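Local coordinates for type C neurotoxin (PDB 3PME), which probably binds the nerve-cell surface, including gangliosides and the membrane, as the receptor-binding domain of a botulinum C/D mosaic neurotoxin, at residues Ser63-Asn68 / Val173-Thr178; Tyr238-Asn243 / Lys404-Asp409; Glu303-Arg308 / Ser333-Tyr338. One frame throughout, in Å; residues are numbered along the deposited sequence.

Interaction 1. Residues Ser63-Asn68 / Val173-Thr178; sequences SAIYEN and VKLDKT
The one-turn 3-10 segment Ala64-Tyr66 faces the irregular chain of Val173-Thr178, with 7.9 Å between the CA atoms of Tyr66 and Leu175, their nearest pair. At that separation no backbone bond forms between the segments; the Tyr66 side chain spans the distance. Tyr66 suits the task: its ring carries the hydroxyl across, and the backbone N of Leu175 donates to Tyr66 OH at 2.9 Å, with a bent N-H...O angle of 145°. Leu175 meets the same ring with its side chain. CG lies anti to the carbonyl carbon (chi1 -63°), which brings CD1 over the centre of one ring face as a CH-pi contact, 3.8 Å from the Tyr66 centroid. The ring edge lies near Val173 O, which approaches Tyr66 CE1 in the ring plane at 3.3 Å. Ile65 touches Leu175 CD1 loosely, nearest through its backbone O at 4.2 Å. Each loop has local bracing. Ser63 OG accepts from Ile65 N in an ST turn, Asp176 OD2 accepts from Thr178 N in an Asx turn, and Lys174, bent at chi2 and chi4, curls NZ forward onto the O of the next residue, Leu175. The contact joins two loops at the surface of the concanavalin-like N-terminal half. Because Leu175 supplies both the N-H at the hydroxyl and the methyl over the face, the phenol is held at its tip and on one side by a single residue.

Interaction 2. Residues Tyr238-Asn243 / Lys404-Asp409; sequences YMINYN and KFISRD
Strands 238-241 and 403-406 pair antiparallel, the first and last strands of the C-terminal half, consistent with the closure of a beta-trefoil barrel. The tight part of the contact is the backbone: Tyr238 with Ile406 and Ile240 with Lys404 are hydrogen-bonded pairs, each closed by two N-to-O backbone bonds of 2.9 Å. The bonds around Ile240 are nearly straight and lie in the carbonyl planes, whereas those around Tyr238 come from above them. Between these pairs sits the non-hydrogen-bonded pair of Met239 and Phe405. Met239, with CG anti to its N (chi1 180°) and the chain extended, runs alongside Phe405 and sets CG 3.6 Å from Phe405 CE1; its sulfur approaches the ring obliquely, a Met-aromatic contact between two apolar residues suited to burial. On the other face Tyr238 CB packs on Ile406 CB at 4.2 Å, and Ile240 CD1 meets Ile406 CD1 at 3.9 Å.

Toward solvent the packing loosens. The extended Lys404 chain runs alongside the Tyr242 ring and comes nearest through CE, 4.0 Å from Tyr242 CD2. At the far end the Arg408 guanidinium gives, from NH1, a weak bond at its edge to Tyr238 OH at 3.4 Å; this hydroxyl also bonds to His416 of the C-terminal tag. Within the beta-trefoil half, Met239 and Phe405 pack against strands 273-277 and 356-360, while Asp409 makes a salt bridge with Lys76 on strand 68-77.

Interaction 3. Residues Glu303-Arg308 / Ser333-Tyr338; sequences EYMIIR and SNLGNY
Two tyrosine rings border this contact, and neither is stacked across it. The Tyr338 ring presents its edge to Met305 SD, which lies near the ring plane 4.0 Å from Tyr338 CD2, a Met-aromatic contact at the ring edge. The Tyr304 ring is met obliquely by Ser333, which passes with its backbone N 3.8 Å from Tyr304 CD1 and its CB beside CE1; a short side chain fits so near an approach. Met305 CG sits in the crowded position between backbone N and carbonyl carbon (chi1 67°), and the bend at chi3 (-60°) folds the methyl back, so that SD and CE both lie 3.4 Å from Gly336 O. Gly336 itself fits because a CB there would be crowded by Tyr338 CE2. A flexible thioether suits a place where it must follow a backbone that turns.

That backbone is the loop after strand 326-332, which pairs antiparallel with strand 302-308 in the beta-trefoil-type C-terminal half. The pairing reaches Met305 and Gln332; beyond it, the chain leaves the sheet and no direct hydrogen bond joins residues 303-308 to 333-338. A water takes over, donating to Glu303 O at 2.7 Å and to Ser333 O at 2.8 Å, and so links two acceptors that could not bond to each other. Leu335 then folds back over the strand: CD2 rests on the backbone, 3.5 Å from Met305 N, while CD1 lies against the end of the extended Glu303 chain, 3.5 Å from Glu303 OE1. The other oxygen, OE2, hydrogen-bonds to His296 on the adjacent strand 292-299.

In the fold
From the N terminus, interaction 1 comes first and closes on its own: residues 63-68 and 173-178 bring together two loops of the concanavalin-like half, about a hundred residues apart in sequence. The chain then passes helix 207-218 and enters the beta-trefoil half, where interaction 2 opens at strand 238-241 and closes at strand 403-406, joining the early and late parts of that half. Interaction 3 falls wholly within this span, holding a loop to strand 302-308 over a short sequence interval. Nearest atoms of interactions 2 and 3 are about 5 Å apart, without touching, whereas interactions 1 and 3 lie on opposite sides of the chain's centre, their centres 60 Å apart.

Interaction 1. Residues Ser63-Asn68 / Val173-Thr178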
loop_
_atom_site.group_PDB
_atom_site.type_symbol
_atom_site.label_atom_id
_atom_site.label_comp_id
_atom_site.label_asym_id
_atom_site.label_seq_id
_atom_site.Cartn_x
_atom_site.Cartn_y
_atom_site.Cartn_z
ATOM N N SER A 63 27.243 -0.672 -22.811
ATOM C CA SER A 63 26.315 0.405 -23.131
ATOM C C SER A 63 26.391 1.475 -22.051
ATOM O O SER A 63 27.249 1.421 -21.172
ATOM C CB SER A 63 24.887 -0.134 -23.195
ATOM O OG SER A 63 24.418 -0.463 -21.896
ATOM N N ALA A 64 25.468 2.430 -22.110
ATOM C CA ALA A 64 25.425 3.520 -21.142
ATOM C C ALA A 64 25.210 3.020 -19.721
ATOM O O ALA A 64 25.429 3.768 -18.778
ATOM C CB ALA A 64 24.337 4.513 -21.513
ATOM N N ILE A 65 24.785 1.765 -19.577
ATOM C CA ILE A 65 24.503 1.180 -18.262
ATOM C C ILE A 65 25.713 1.254 -17.345
ATOM O O ILE A 65 25.584 1.350 -16.123
ATOM C CB ILE A 65 24.054 -0.298 -18.367
ATOM C CG1 ILE A 65 23.323 -0.726 -17.095
ATOM C CG2 ILE A 65 25.233 -1.219 -18.627
ATOM C CD1 ILE A 65 21.957 -0.125 -16.958
ATOM N N TYR A 66 26.902 1.222 -17.934
ATOM C CA TYR A 66 28.106 1.301 -17.129
ATOM C C TYR A 66 28.385 2.727 -16.659
ATOM O O TYR A 66 29.190 2.937 -15.755
ATOM C CB TYR A 66 29.303 0.724 -17.886
ATOM C CG TYR A 66 29.772 -0.612 -17.353
ATOM C CD1 TYR A 66 30.307 -0.716 -16.078
ATOM C CD2 TYR A 66 29.700 -1.759 -18.130
ATOM C CE1 TYR A 66 30.753 -1.926 -15.587
ATOM C CE2 TYR A 66 30.133 -2.983 -17.648
ATOM C CZ TYR A 66 30.663 -3.056 -16.373
ATOM O OH TYR A 66 31.105 -4.259 -15.884
ATOM N N GLU A 67 27.721 3.707 -17.268
ATOM C CA GLU A 67 27.877 5.100 -16.859
ATOM C C GLU A 67 26.690 5.597 -16.044
ATOM O O GLU A 67 26.856 6.347 -15.084
ATOM C CB GLU A 67 28.056 6.003 -18.083
ATOM C CG GLU A 67 29.087 5.502 -19.085
ATOM C CD GLU A 67 28.961 6.198 -20.432
ATOM O OE1 GLU A 67 28.662 7.414 -20.450
ATOM O OE2 GLU A 67 29.150 5.529 -21.471
ATOM N N ASN A 68 25.490 5.187 -16.438
ATOM C CA ASN A 68 24.282 5.637 -15.755
ATOM C C ASN A 68 23.143 4.632 -15.848
ATOM O O ASN A 68 22.939 3.997 -16.882
ATOM C CB ASN A 68 23.832 7.012 -16.271
ATOM C CG ASN A 68 23.880 7.128 -17.788
ATOM O OD1 ASN A 68 23.437 6.238 -18.517
ATOM N ND2 ASN A 68 24.427 8.246 -18.272
ATOM N N VAL A 173 33.937 -0.631 -10.823
ATOM C CA VAL A 173 32.870 -1.562 -10.481
ATOM C C VAL A 173 32.712 -2.523 -11.657
ATOM O O VAL A 173 32.580 -2.093 -12.804
ATOM C CB VAL A 173 31.534 -0.838 -10.209
ATOM C CG1 VAL A 173 30.417 -1.856 -10.020
ATOM C CG2 VAL A 173 31.653 0.063 -8.984
ATOM N N LYS A 174 32.775 -3.819 -11.377
ATOM C CA LYS A 174 32.553 -4.837 -12.397
ATOM C C LYS A 174 31.130 -5.320 -12.215
ATOM O O LYS A 174 30.836 -5.981 -11.224
ATOM C CB LYS A 174 33.543 -5.999 -12.210
ATOM C CG LYS A 174 33.320 -7.213 -13.103
ATOM C CD LYS A 174 33.505 -6.879 -14.565
ATOM C CE LYS A 174 33.369 -8.117 -15.449
ATOM N NZ LYS A 174 32.005 -8.731 -15.298
ATOM N N LEU A 175 30.258 -4.957 -13.148
ATOM C CA LEU A 175 28.869 -5.415 -13.115
ATOM C C LEU A 175 28.805 -6.847 -13.583
ATOM O O LEU A 175 29.612 -7.279 -14.405
ATOM C CB LEU A 175 27.985 -4.568 -14.028
ATOM C CG LEU A 175 27.858 -3.094 -13.654
ATOM C CD1 LEU A 175 27.139 -2.325 -14.746
ATOM C CD2 LEU A 175 27.173 -2.937 -12.294
ATOM N N ASP A 176 27.836 -7.577 -13.056
ATOM C CA ASP A 176 27.601 -8.943 -13.483
ATOM C C ASP A 176 26.259 -9.072 -14.200
ATOM O O ASP A 176 25.311 -8.336 -13.908
ATOM C CB ASP A 176 27.642 -9.879 -12.288
ATOM C CG ASP A 176 27.861 -11.315 -12.698
ATOM O OD1 ASP A 176 28.993 -11.650 -13.105
ATOM O OD2 ASP A 176 26.900 -12.106 -12.635
ATOM N N LYS A 177 26.182 -10.025 -15.126
ATOM C CA LYS A 177 24.971 -10.224 -15.917
ATOM C C LYS A 177 23.885 -10.989 -15.160
ATOM O O LYS A 177 22.741 -11.042 -15.609
ATOM C CB LYS A 177 25.300 -10.965 -17.211
ATOM C CG LYS A 177 25.632 -12.428 -16.995
ATOM C CD LYS A 177 26.302 -13.018 -18.219
ATOM C CE LYS A 177 26.513 -14.517 -18.062
ATOM N NZ LYS A 177 25.215 -15.229 -17.952
ATOM N N THR A 178 24.235 -11.571 -14.017
ATOM C CA THR A 178 23.277 -12.364 -13.242
ATOM C C THR A 178 22.724 -11.578 -12.051
ATOM O O THR A 178 23.476 -10.913 -11.332
ATOM C CB THR A 178 23.921 -13.658 -12.725
ATOM O OG1 THR A 178 24.409 -14.418 -13.838
ATOM C CG2 THR A 178 22.899 -14.493 -11.954
#

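Interaction 2. Residues Tyr238-Asn243 / Lys404-Asp409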
loop_
_atom_site.group_PDB
_atom_site.type_symbol
_atom_site.label_atom_id
_atom_site.label_comp_id
_atom_site.label_asym_id
_atom_site.label_seq_id
_atom_site.Cartn_x
_atom_site.Cartn_y
_atom_site.Cartn_z
ATOM N N TYR A 238 -11.234 -3.930 8.617
ATOM C CA TYR A 238 -11.438 -3.047 9.752
ATOM C C TYR A 238 -11.354 -1.641 9.206
ATOM O O TYR A 238 -10.266 -1.155 8.836
ATOM C CB TYR A 238 -10.403 -3.304 10.844
ATOM C CG TYR A 238 -10.436 -4.738 11.333
ATOM C CD1 TYR A 238 -11.367 -5.144 12.296
ATOM C CD2 TYR A 238 -9.568 -5.692 10.811
ATOM C CE1 TYR A 238 -11.408 -6.462 12.733
ATOM C CE2 TYR A 238 -9.602 -7.009 11.249
ATOM C CZ TYR A 238 -10.528 -7.383 12.202
ATOM O OH TYR A 238 -10.555 -8.693 12.627
ATOM N N MET A 239 -12.512 -1.007 9.094
ATOM C CA MET A 239 -12.601 0.338 8.558
ATOM C C MET A 239 -12.195 1.345 9.625
ATOM O O MET A 239 -12.744 1.342 10.721
ATOM C CB MET A 239 -14.021 0.608 8.077
ATOM C CG MET A 239 -14.233 1.993 7.503
ATOM S SD MET A 239 -15.928 2.112 6.885
ATOM C CE MET A 239 -15.926 3.766 6.198
ATOM N N ILE A 240 -11.214 2.185 9.313
ATOM C CA ILE A 240 -10.773 3.200 10.253
ATOM C C ILE A 240 -10.747 4.584 9.629
ATOM O O ILE A 240 -10.542 4.747 8.422
ATOM C CB ILE A 240 -9.365 2.894 10.832
ATOM C CG1 ILE A 240 -8.342 2.719 9.708
ATOM C CG2 ILE A 240 -9.417 1.656 11.728
ATOM C CD1 ILE A 240 -6.891 2.912 10.167
ATOM N N ASN A 241 -10.967 5.583 10.466
ATOM C CA ASN A 241 -10.647 6.941 10.104
ATOM C C ASN A 241 -9.148 7.178 10.294
ATOM O O ASN A 241 -8.556 6.693 11.255
ATOM C CB ASN A 241 -11.434 7.913 10.967
ATOM C CG ASN A 241 -11.275 9.334 10.506
ATOM O OD1 ASN A 241 -10.416 10.067 10.996
ATOM N ND2 ASN A 241 -12.079 9.726 9.526
ATOM N N TYR A 242 -8.549 7.923 9.374
ATOM C CA TYR A 242 -7.132 8.250 9.452
ATOM C C TYR A 242 -6.721 8.686 10.855
ATOM O O TYR A 242 -5.636 8.343 11.334
ATOM C CB TYR A 242 -6.843 9.377 8.457
ATOM C CG TYR A 242 -5.390 9.711 8.247
ATOM C CD1 TYR A 242 -4.721 10.560 9.113
ATOM C CD2 TYR A 242 -4.708 9.210 7.155
ATOM C CE1 TYR A 242 -3.392 10.884 8.905
ATOM C CE2 TYR A 242 -3.381 9.525 6.938
ATOM C CZ TYR A 242 -2.732 10.355 7.819
ATOM O OH TYR A 242 -1.409 10.667 7.601
ATOM N N ASN A 243 -7.591 9.441 11.516
ATOM C CA ASN A 243 -7.258 10.029 12.807
ATOM C C ASN A 243 -7.360 9.068 13.991
ATOM O O ASN A 243 -6.829 9.351 15.065
ATOM C CB ASN A 243 -8.123 11.266 13.077
ATOM C CG ASN A 243 -7.790 12.437 12.160
ATOM O OD1 ASN A 243 -6.748 12.447 11.497
ATOM N ND2 ASN A 243 -8.666 13.440 12.132
ATOM N N LYS A 404 -9.338 4.473 5.827
ATOM C CA LYS A 404 -8.491 3.350 5.436
ATOM C C LYS A 404 -9.193 2.053 5.798
ATOM O O LYS A 404 -10.105 2.038 6.637
ATOM C CB LYS A 404 -7.117 3.416 6.106
ATOM C CG LYS A 404 -6.273 4.612 5.689
ATOM C CD LYS A 404 -4.909 4.519 6.358
ATOM C CE LYS A 404 -3.927 5.516 5.776
ATOM N NZ LYS A 404 -2.555 5.278 6.290
ATOM N N PHE A 405 -8.773 0.981 5.140
ATOM C CA PHE A 405 -9.432 -0.310 5.267
ATOM C C PHE A 405 -8.379 -1.370 5.538
ATOM O O PHE A 405 -7.565 -1.705 4.661
ATOM C CB PHE A 405 -10.218 -0.613 3.994
ATOM C CG PHE A 405 -11.343 0.355 3.748
ATOM C CD1 PHE A 405 -12.591 0.124 4.288
ATOM C CD2 PHE A 405 -11.141 1.505 2.992
ATOM C CE1 PHE A 405 -13.634 1.024 4.085
ATOM C CE2 PHE A 405 -12.175 2.408 2.787
ATOM C CZ PHE A 405 -13.427 2.160 3.328
ATOM N N ILE A 406 -8.384 -1.904 6.757
ATOM C CA ILE A 406 -7.328 -2.833 7.131
ATOM C C ILE A 406 -7.764 -4.263 6.905
ATOM O O ILE A 406 -8.643 -4.756 7.601
ATOM C CB ILE A 406 -6.903 -2.666 8.595
ATOM C CG1 ILE A 406 -6.508 -1.214 8.881
ATOM C CG2 ILE A 406 -5.743 -3.605 8.907
ATOM C CD1 ILE A 406 -6.209 -0.969 10.352
ATOM N N SER A 407 -7.149 -4.923 5.931
ATOM C CA SER A 407 -7.391 -6.342 5.696
ATOM C C SER A 407 -6.465 -7.186 6.574
ATOM O O SER A 407 -5.370 -6.738 6.967
ATOM C CB SER A 407 -7.130 -6.663 4.231
ATOM O OG SER A 407 -5.811 -6.221 3.882
ATOM N N ARG A 408 -6.888 -8.409 6.875
ATOM C CA ARG A 408 -5.985 -9.367 7.491
ATOM C C ARG A 408 -5.046 -9.860 6.406
ATOM O O ARG A 408 -5.431 -10.606 5.508
ATOM C CB ARG A 408 -6.765 -10.508 8.143
ATOM C CG ARG A 408 -7.636 -9.997 9.282
ATOM C CD ARG A 408 -8.198 -11.135 10.111
ATOM N NE ARG A 408 -7.173 -11.744 10.953
ATOM C CZ ARG A 408 -7.134 -11.636 12.279
ATOM N NH1 ARG A 408 -8.068 -10.945 12.920
ATOM N NH2 ARG A 408 -6.163 -12.227 12.962
ATOM N N ASP A 409 -3.812 -9.382 6.469
ATOM C CA ASP A 409 -2.839 -9.609 5.412
ATOM C C ASP A 409 -1.756 -10.546 5.955
ATOM O O ASP A 409 -1.379 -10.440 7.116
ATOM C CB ASP A 409 -2.246 -8.247 5.003
ATOM C CG ASP A 409 -1.236 -8.353 3.870
ATOM O OD1 ASP A 409 -1.608 -8.155 2.686
ATOM O OD2 ASP A 409 -0.076 -8.634 4.174
#

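Interaction 3. Residues Glu303-Arg308 / Ser333-Tyr338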
loop_
_atom_site.group_PDB
_atom_site.type_symbol
_atom_site.label_atom_id
_atom_site.label_comp_id
_atom_site.label_asym_id
_atom_site.label_seq_id
_atom_site.Cartn_x
_atom_site.Cartn_y
_atom_site.Cartn_z
ATOM N N GLU A 303 -26.791 -9.744 9.755
ATOM C CA GLU A 303 -26.171 -8.893 8.740
ATOM C C GLU A 303 -26.937 -7.578 8.602
ATOM O O GLU A 303 -28.156 -7.567 8.438
ATOM C CB GLU A 303 -26.138 -9.624 7.394
ATOM C CG GLU A 303 -25.359 -8.877 6.314
ATOM C CD GLU A 303 -25.184 -9.685 5.037
ATOM O OE1 GLU A 303 -25.952 -10.650 4.808
ATOM O OE2 GLU A 303 -24.253 -9.358 4.261
ATOM N N TYR A 304 -26.216 -6.461 8.667
ATOM C CA TYR A 304 -26.830 -5.153 8.534
ATOM C C TYR A 304 -26.149 -4.391 7.417
ATOM O O TYR A 304 -25.007 -4.690 7.075
ATOM C CB TYR A 304 -26.630 -4.333 9.812
ATOM C CG TYR A 304 -27.279 -4.923 11.037
ATOM C CD1 TYR A 304 -28.582 -4.573 11.383
ATOM C CD2 TYR A 304 -26.593 -5.833 11.839
ATOM C CE1 TYR A 304 -29.191 -5.111 12.514
ATOM C CE2 TYR A 304 -27.191 -6.381 12.967
ATOM C CZ TYR A 304 -28.487 -6.007 13.298
ATOM O OH TYR A 304 -29.078 -6.547 14.417
ATOM N N MET A 305 -26.842 -3.404 6.856
ATOM C CA MET A 305 -26.178 -2.435 5.992
ATOM C C MET A 305 -26.105 -1.081 6.693
ATOM O O MET A 305 -26.973 -0.744 7.491
ATOM C CB MET A 305 -26.879 -2.306 4.636
ATOM C CG MET A 305 -28.256 -1.703 4.701
ATOM S SD MET A 305 -28.992 -1.596 3.050
ATOM C CE MET A 305 -27.802 -0.555 2.231
ATOM N N ILE A 306 -25.037 -0.329 6.435
ATOM C CA ILE A 306 -24.900 0.993 7.003
ATOM C C ILE A 306 -25.701 1.995 6.189
ATOM O O ILE A 306 -25.618 2.021 4.957
ATOM C CB ILE A 306 -23.418 1.429 7.051
ATOM C CG1 ILE A 306 -22.626 0.477 7.955
ATOM C CG2 ILE A 306 -23.305 2.869 7.532
ATOM C CD1 ILE A 306 -21.125 0.804 8.041
ATOM N N ILE A 307 -26.477 2.824 6.876
ATOM C CA ILE A 307 -27.215 3.880 6.199
ATOM C C ILE A 307 -26.956 5.215 6.858
ATOM O O ILE A 307 -26.551 5.268 8.011
ATOM C CB ILE A 307 -28.733 3.614 6.200
ATOM C CG1 ILE A 307 -29.279 3.559 7.634
ATOM C CG2 ILE A 307 -29.034 2.325 5.440
ATOM C CD1 ILE A 307 -30.813 3.666 7.726
ATOM N N ARG A 308 -27.168 6.279 6.100
ATOM C CA ARG A 308 -27.177 7.630 6.644
ATOM C C ARG A 308 -28.503 7.868 7.363
ATOM O O ARG A 308 -29.551 7.428 6.893
ATOM C CB ARG A 308 -27.044 8.634 5.499
ATOM C CG ARG A 308 -26.441 9.961 5.879
ATOM C CD ARG A 308 -26.862 11.039 4.887
ATOM N NE ARG A 308 -28.208 11.479 5.212
ATOM C CZ ARG A 308 -28.918 12.359 4.521
ATOM N NH1 ARG A 308 -30.129 12.680 4.940
ATOM N NH2 ARG A 308 -28.423 12.920 3.421
ATOM N N SER A 333 -31.401 -3.573 9.064
ATOM C CA SER A 333 -31.424 -5.024 8.852
ATOM C C SER A 333 -32.072 -5.420 7.529
ATOM O O SER A 333 -31.818 -6.512 7.016
ATOM C CB SER A 333 -32.107 -5.736 10.022
ATOM O OG SER A 333 -33.426 -5.269 10.152
ATOM N N ASN A 334 -32.893 -4.528 6.973
ATOM C CA ASN A 334 -33.413 -4.696 5.616
ATOM C C ASN A 334 -32.307 -4.460 4.599
ATOM O O ASN A 334 -31.824 -3.332 4.434
ATOM C CB ASN A 334 -34.567 -3.728 5.351
ATOM C CG ASN A 334 -35.844 -4.143 6.041
ATOM O OD1 ASN A 334 -36.006 -5.301 6.430
ATOM N ND2 ASN A 334 -36.768 -3.201 6.188
ATOM N N LEU A 335 -31.878 -5.520 3.928
ATOM C CA LEU A 335 -30.773 -5.406 2.988
ATOM C C LEU A 335 -31.258 -5.190 1.552
ATOM O O LEU A 335 -32.234 -5.802 1.121
ATOM C CB LEU A 335 -29.897 -6.657 3.058
ATOM C CG LEU A 335 -29.386 -7.059 4.442
ATOM C CD1 LEU A 335 -28.594 -8.351 4.345
ATOM C CD2 LEU A 335 -28.532 -5.955 5.058
ATOM N N GLY A 336 -30.562 -4.333 0.814
ATOM C CA GLY A 336 -30.894 -4.060 -0.573
ATOM C C GLY A 336 -30.231 -2.784 -1.061
ATOM O O GLY A 336 -29.531 -2.115 -0.294
ATOM N N ASN A 337 -30.447 -2.448 -2.333
ATOM C CA ASN A 337 -29.868 -1.245 -2.930
ATOM C C ASN A 337 -30.626 0.014 -2.543
ATOM O O ASN A 337 -31.031 0.770 -3.414
ATOM C CB ASN A 337 -29.855 -1.342 -4.462
ATOM C CG ASN A 337 -28.607 -1.999 -4.999
ATOM O OD1 ASN A 337 -28.164 -1.696 -6.111
ATOM N ND2 ASN A 337 -28.031 -2.900 -4.220
ATOM N N TYR A 338 -30.820 0.232 -1.248
ATOM C CA TYR A 338 -31.505 1.427 -0.759
ATOM C C TYR A 338 -30.627 2.670 -0.903
ATOM O O TYR A 338 -29.491 2.694 -0.435
ATOM C CB TYR A 338 -31.903 1.241 0.704
ATOM C CG TYR A 338 -32.918 0.148 0.923
ATOM C CD1 TYR A 338 -34.273 0.403 0.774
ATOM C CD2 TYR A 338 -32.523 -1.133 1.277
ATOM C CE1 TYR A 338 -35.209 -0.586 0.973
ATOM C CE2 TYR A 338 -33.458 -2.133 1.482
ATOM C CZ TYR A 338 -34.796 -1.852 1.324
ATOM O OH TYR A 338 -35.734 -2.839 1.527
HETATM O O HOH W 1 -30.577 -8.675 8.236
#